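Local coordinates for Galactose/lactose metabolism regulatory protein GAL80 (Saccharomyces cerevisiae, PDB 3BTV), which represses the galactose and lactose metabolic genes of yeast by binding the activator GAL4 and blocking its transcriptional activation when no inducing sugar is present, at residues Lys37-Phe50 with Ile364-Ser376. The protein carries 1 engineered substitution. Numbering follows the deposited sequence.
Sequences KTHYPAILQLSSQF and IVGNIHRLYQSIS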
loop_
_atom_site.group_PDB
_atom_site.type_symbol
_atom_site.label_atom_id
_atom_site.label_comp_id
_atom_site.label_asym_id
_atom_site.label_seq_id
_atom_site.Cartn_x
_atom_site.Cartn_y
_atom_site.Cartn_z
ATOM N N LYS B 37 23.886 23.333 -11.186
ATOM C CA LYS B 37 23.894 21.968 -11.703
ATOM C C LYS B 37 22.656 21.595 -12.526
ATOM O O LYS B 37 22.670 20.592 -13.241
ATOM C CB LYS B 37 24.081 20.968 -10.559
ATOM C CG LYS B 37 25.405 21.119 -9.817
ATOM C CD LYS B 37 25.480 20.172 -8.624
ATOM C CE LYS B 37 26.713 20.440 -7.769
ATOM N NZ LYS B 37 26.753 19.571 -6.554
ATOM N N THR B 38 21.596 22.393 -12.435
ATOM C CA THR B 38 20.352 22.066 -13.127
ATOM C C THR B 38 19.884 23.194 -14.026
ATOM O O THR B 38 19.833 23.045 -15.239
ATOM C CB THR B 38 19.227 21.720 -12.136
ATOM O OG1 THR B 38 19.110 22.765 -11.158
ATOM C CG2 THR B 38 19.522 20.400 -11.440
ATOM N N HIS B 39 19.529 24.323 -13.426
ATOM C CA HIS B 39 19.078 25.470 -14.202
ATOM C C HIS B 39 20.141 25.955 -15.183
ATOM O O HIS B 39 19.846 26.212 -16.350
ATOM C CB HIS B 39 18.662 26.616 -13.281
ATOM C CG HIS B 39 17.396 26.351 -12.533
ATOM N ND1 HIS B 39 16.186 26.893 -12.906
ATOM C CD2 HIS B 39 17.148 25.586 -11.444
ATOM C CE1 HIS B 39 15.244 26.477 -12.075
ATOM N NE2 HIS B 39 15.803 25.684 -11.179
ATOM N N TYR B 40 21.378 26.074 -14.719
ATOM C CA TYR B 40 22.415 26.662 -15.561
ATOM C C TYR B 40 22.643 25.883 -16.858
ATOM O O TYR B 40 22.563 26.448 -17.950
ATOM C CB TYR B 40 23.732 26.861 -14.806
ATOM C CG TYR B 40 24.835 27.378 -15.703
ATOM C CD1 TYR B 40 25.956 26.606 -15.977
ATOM C CD2 TYR B 40 24.738 28.627 -16.305
ATOM C CE1 TYR B 40 26.964 27.070 -16.809
ATOM C CE2 TYR B 40 25.743 29.103 -17.140
ATOM C CZ TYR B 40 26.852 28.320 -17.390
ATOM O OH TYR B 40 27.852 28.787 -18.219
ATOM N N PRO B 41 22.940 24.583 -16.746
ATOM C CA PRO B 41 23.134 23.787 -17.961
ATOM C C PRO B 41 22.007 23.995 -18.975
ATOM O O PRO B 41 22.272 24.141 -20.168
ATOM C CB PRO B 41 23.126 22.350 -17.430
ATOM C CG PRO B 41 23.690 22.473 -16.054
ATOM C CD PRO B 41 23.172 23.793 -15.521
ATOM N N ALA B 42 20.764 24.024 -18.501
ATOM C CA ALA B 42 19.616 24.247 -19.377
ATOM C C ALA B 42 19.700 25.585 -20.112
ATOM O O ALA B 42 19.621 25.639 -21.342
ATOM C CB ALA B 42 18.323 24.156 -18.589
ATOM N N ILE B 43 19.855 26.666 -19.356
ATOM C CA ILE B 43 19.929 27.999 -19.941
ATOM C C ILE B 43 21.130 28.131 -20.877
ATOM O O ILE B 43 21.098 28.892 -21.850
ATOM C CB ILE B 43 20.012 29.083 -18.850
ATOM C CG1 ILE B 43 18.798 28.997 -17.920
ATOM C CG2 ILE B 43 20.132 30.472 -19.476
ATOM C CD1 ILE B 43 18.787 30.049 -16.830
ATOM N N LEU B 44 22.187 27.383 -20.576
ATOM C CA LEU B 44 23.407 27.424 -21.371
ATOM C C LEU B 44 23.143 26.875 -22.768
ATOM O O LEU B 44 23.632 27.406 -23.766
ATOM C CB LEU B 44 24.504 26.612 -20.684
ATOM C CG LEU B 44 25.905 26.662 -21.292
ATOM C CD1 LEU B 44 26.374 28.102 -21.444
ATOM C CD2 LEU B 44 26.876 25.866 -20.435
ATOM N N GLN B 45 22.349 25.815 -22.825
ATOM C CA GLN B 45 22.059 25.129 -24.077
ATOM C C GLN B 45 21.048 25.897 -24.932
ATOM O O GLN B 45 21.085 25.843 -26.163
ATOM C CB GLN B 45 21.552 23.719 -23.783
ATOM C CG GLN B 45 21.800 22.723 -24.901
ATOM C CD GLN B 45 21.878 21.301 -24.391
ATOM O OE1 GLN B 45 21.718 21.050 -23.196
ATOM N NE2 GLN B 45 22.131 20.359 -25.291
ATOM N N LEU B 46 20.147 26.614 -24.271
ATOM C CA LEU B 46 19.150 27.420 -24.965
ATOM C C LEU B 46 19.574 28.884 -24.958
ATOM O O LEU B 46 18.765 29.785 -24.715
ATOM C CB LEU B 46 17.782 27.235 -24.307
ATOM C CG LEU B 46 17.358 25.767 -24.196
ATOM C CD1 LEU B 46 16.237 25.561 -23.177
ATOM C CD2 LEU B 46 16.963 25.210 -25.562
ATOM N N SER B 47 20.859 29.101 -25.223
ATOM C CA SER B 47 21.473 30.424 -25.217
ATOM C C SER B 47 20.704 31.418 -26.072
ATOM O O SER B 47 20.757 32.622 -25.836
ATOM C CB SER B 47 22.906 30.318 -25.733
ATOM O OG SER B 47 22.934 29.610 -26.960
ATOM N N SER B 48 20.000 30.909 -27.075
ATOM C CA SER B 48 19.207 31.760 -27.951
ATOM C C SER B 48 17.981 32.290 -27.223
ATOM O O SER B 48 17.768 33.503 -27.139
ATOM C CB SER B 48 18.775 30.983 -29.192
ATOM O OG SER B 48 19.883 30.334 -29.789
ATOM N N GLN B 49 17.186 31.367 -26.686
ATOM C CA GLN B 49 15.915 31.709 -26.058
ATOM C C GLN B 49 16.055 32.379 -24.694
ATOM O O GLN B 49 15.128 33.043 -24.235
ATOM C CB GLN B 49 15.033 30.466 -25.920
ATOM C CG GLN B 49 14.652 29.806 -27.229
ATOM C CD GLN B 49 15.524 28.613 -27.552
ATOM O OE1 GLN B 49 15.023 27.533 -27.863
ATOM N NE2 GLN B 49 16.838 28.797 -27.471
ATOM N N PHE B 50 17.204 32.198 -24.046
ATOM C CA PHE B 50 17.406 32.742 -22.706
ATOM C C PHE B 50 18.762 33.409 -22.532
ATOM O O PHE B 50 19.773 32.930 -23.043
ATOM C CB PHE B 50 17.263 31.640 -21.656
ATOM C CG PHE B 50 15.883 31.046 -21.567
ATOM C CD1 PHE B 50 15.592 29.839 -22.188
ATOM C CD2 PHE B 50 14.885 31.681 -20.848
ATOM C CE1 PHE B 50 14.328 29.279 -22.106
ATOM C CE2 PHE B 50 13.620 31.130 -20.756
ATOM C CZ PHE B 50 13.341 29.926 -21.385
ATOM N N ILE B 364 17.807 14.429 -13.870
ATOM C CA ILE B 364 18.061 15.617 -13.062
ATOM C C ILE B 364 18.063 16.895 -13.890
ATOM O O ILE B 364 17.261 17.805 -13.664
ATOM C CB ILE B 364 19.426 15.510 -12.380
ATOM C CG1 ILE B 364 19.536 14.181 -11.631
ATOM C CG2 ILE B 364 19.648 16.694 -11.454
ATOM C CD1 ILE B 364 20.958 13.799 -11.285
ATOM N N VAL B 365 18.975 16.946 -14.853
ATOM C CA VAL B 365 19.115 18.103 -15.723
ATOM C C VAL B 365 18.132 18.028 -16.885
ATOM O O VAL B 365 17.575 19.038 -17.308
ATOM C CB VAL B 365 20.557 18.212 -16.268
ATOM C CG1 VAL B 365 21.541 18.245 -15.122
ATOM C CG2 VAL B 365 20.872 17.043 -17.183
ATOM N N GLY B 366 17.931 16.822 -17.402
ATOM C CA GLY B 366 16.998 16.608 -18.489
ATOM C C GLY B 366 15.625 17.180 -18.185
ATOM O O GLY B 366 15.080 17.966 -18.959
ATOM N N ASN B 367 15.056 16.794 -17.050
ATOM C CA ASN B 367 13.702 17.220 -16.743
ATOM C C ASN B 367 13.598 18.732 -16.636
ATOM O O ASN B 367 12.686 19.335 -17.205
ATOM C CB ASN B 367 13.173 16.518 -15.497
ATOM C CG ASN B 367 13.020 15.029 -15.711
ATOM O OD1 ASN B 367 13.172 14.552 -16.828
ATOM N ND2 ASN B 367 12.708 14.288 -14.648
ATOM N N ILE B 368 14.540 19.348 -15.926
ATOM C CA ILE B 368 14.550 20.806 -15.825
ATOM C C ILE B 368 14.774 21.434 -17.198
ATOM O O ILE B 368 14.234 22.497 -17.504
ATOM C CB ILE B 368 15.621 21.334 -14.837
ATOM C CG1 ILE B 368 15.130 21.223 -13.390
ATOM C CG2 ILE B 368 15.924 22.786 -15.130
ATOM C CD1 ILE B 368 15.114 19.810 -12.858
ATOM N N HIS B 369 15.562 20.766 -18.032
ATOM C CA HIS B 369 15.848 21.295 -19.358
ATOM C C HIS B 369 14.563 21.364 -20.163
ATOM O O HIS B 369 14.284 22.358 -20.834
ATOM C CB HIS B 369 16.860 20.413 -20.088
ATOM C CG HIS B 369 17.244 20.936 -21.438
ATOM N ND1 HIS B 369 16.659 20.494 -22.604
ATOM C CD2 HIS B 369 18.145 21.879 -21.803
ATOM C CE1 HIS B 369 17.188 21.134 -23.632
ATOM N NE2 HIS B 369 18.091 21.981 -23.172
ATOM N N ARG B 370 13.780 20.296 -20.076
ATOM C CA ARG B 370 12.562 20.160 -20.862
ATOM C C ARG B 370 11.499 21.127 -20.365
ATOM O O ARG B 370 10.599 21.518 -21.109
ATOM C CB ARG B 370 12.063 18.706 -20.839
ATOM C CG ARG B 370 12.882 17.785 -21.746
ATOM C CD ARG B 370 12.675 16.306 -21.441
ATOM N NE ARG B 370 11.365 15.815 -21.876
ATOM C CZ ARG B 370 11.166 14.979 -22.895
ATOM N NH1 ARG B 370 12.192 14.514 -23.606
ATOM N NH2 ARG B 370 9.934 14.600 -23.201
ATOM N N LEU B 371 11.615 21.520 -19.101
ATOM C CA LEU B 371 10.734 22.542 -18.541
ATOM C C LEU B 371 11.042 23.911 -19.169
ATOM O O LEU B 371 10.141 24.628 -19.605
ATOM C CB LEU B 371 10.891 22.602 -17.018
ATOM C CG LEU B 371 10.104 23.689 -16.288
ATOM C CD1 LEU B 371 8.631 23.649 -16.687
ATOM C CD2 LEU B 371 10.274 23.535 -14.779
ATOM N N TYR B 372 12.322 24.266 -19.205
ATOM C CA TYR B 372 12.756 25.501 -19.852
ATOM C C TYR B 372 12.327 25.524 -21.308
ATOM O O TYR B 372 11.816 26.527 -21.795
ATOM C CB TYR B 372 14.274 25.668 -19.759
ATOM C CG TYR B 372 14.716 26.439 -18.541
ATOM C CD1 TYR B 372 14.977 25.788 -17.345
ATOM C CD2 TYR B 372 14.853 27.825 -18.582
ATOM C CE1 TYR B 372 15.363 26.490 -16.225
ATOM C CE2 TYR B 372 15.245 28.538 -17.464
ATOM C CZ TYR B 372 15.496 27.862 -16.288
ATOM O OH TYR B 372 15.884 28.547 -15.165
ATOM N N GLN B 373 12.529 24.407 -21.996
ATOM C CA GLN B 373 12.148 24.305 -23.397
ATOM C C GLN B 373 10.656 24.590 -23.571
ATOM O O GLN B 373 10.259 25.353 -24.453
ATOM C CB GLN B 373 12.505 22.924 -23.955
ATOM C CG GLN B 373 12.281 22.770 -25.449
ATOM C CD GLN B 373 13.343 23.473 -26.278
ATOM O OE1 GLN B 373 13.071 24.478 -26.939
ATOM N NE2 GLN B 373 14.566 22.952 -26.238
ATOM N N SER B 374 9.833 23.991 -22.717
ATOM C CA SER B 374 8.390 24.155 -22.824
ATOM C C SER B 374 7.990 25.611 -22.566
ATOM O O SER B 374 6.960 26.083 -23.053
ATOM C CB SER B 374 7.650 23.190 -21.883
ATOM O OG SER B 374 7.523 23.722 -20.574
ATOM N N ILE B 375 8.824 26.326 -21.818
ATOM C CA ILE B 375 8.560 27.728 -21.528
ATOM C C ILE B 375 8.737 28.604 -22.773
ATOM O O ILE B 375 7.814 29.310 -23.178
ATOM C CB ILE B 375 9.454 28.249 -20.393
ATOM C CG1 ILE B 375 9.073 27.583 -19.071
ATOM C CG2 ILE B 375 9.326 29.768 -20.270
ATOM C CD1 ILE B 375 9.885 28.058 -17.878
ATOM N N SER B 376 9.917 28.547 -23.383
ATOM C CA SER B 376 10.190 29.349 -24.568
ATOM C C SER B 376 9.246 29.001 -25.717
ATOM O O SER B 376 8.815 29.878 -26.456
ATOM C CB SER B 376 11.646 29.197 -25.012
ATOM O OG SER B 376 11.851 27.976 -25.689
#
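A helix from late in the chain, 363-380, packs on helix 39-45 of the Rossmann fold, the first after strand 21-26; the axes of 39-45 and 364-376 come within 8.7 Å and cross at -48°. Ala42 sits where the helices meet, its CB 3.9 Å from both His369 CA and Tyr372 CD1. The ring of Tyr372 is set among His39, Ala42 and Ile43 of the helix and Phe50 at the start of strand 50-56. Its OH meets His39 ND1 in the plane of the imidazole, a nearly straight hydrogen bond of 2.8 Å, while Glu125 holds NE2 of the same ring. Along one flank Ile43 lays CG1 3.6 Å from Tyr372 CE2. Next to it on the same ring edge, Tyr372 CD2 points at the face of Phe50, 3.8 Å from CZ, in a T-shaped stack with planes at 84°. His369, its ring trans to the backbone N at chi1 -177°, brings its own CD2 to 3.7 Å from Ala42 CA. A leucine in place of Tyr372 would probably leave His39 ND1 without its hydroxyl partner and open a gap beside Ile43. Helix 363-380 thus packs on helix 39-45 beside the parallel sheet of the Rossmann fold, the His39-Phe50-Tyr372 aromatic cluster between them.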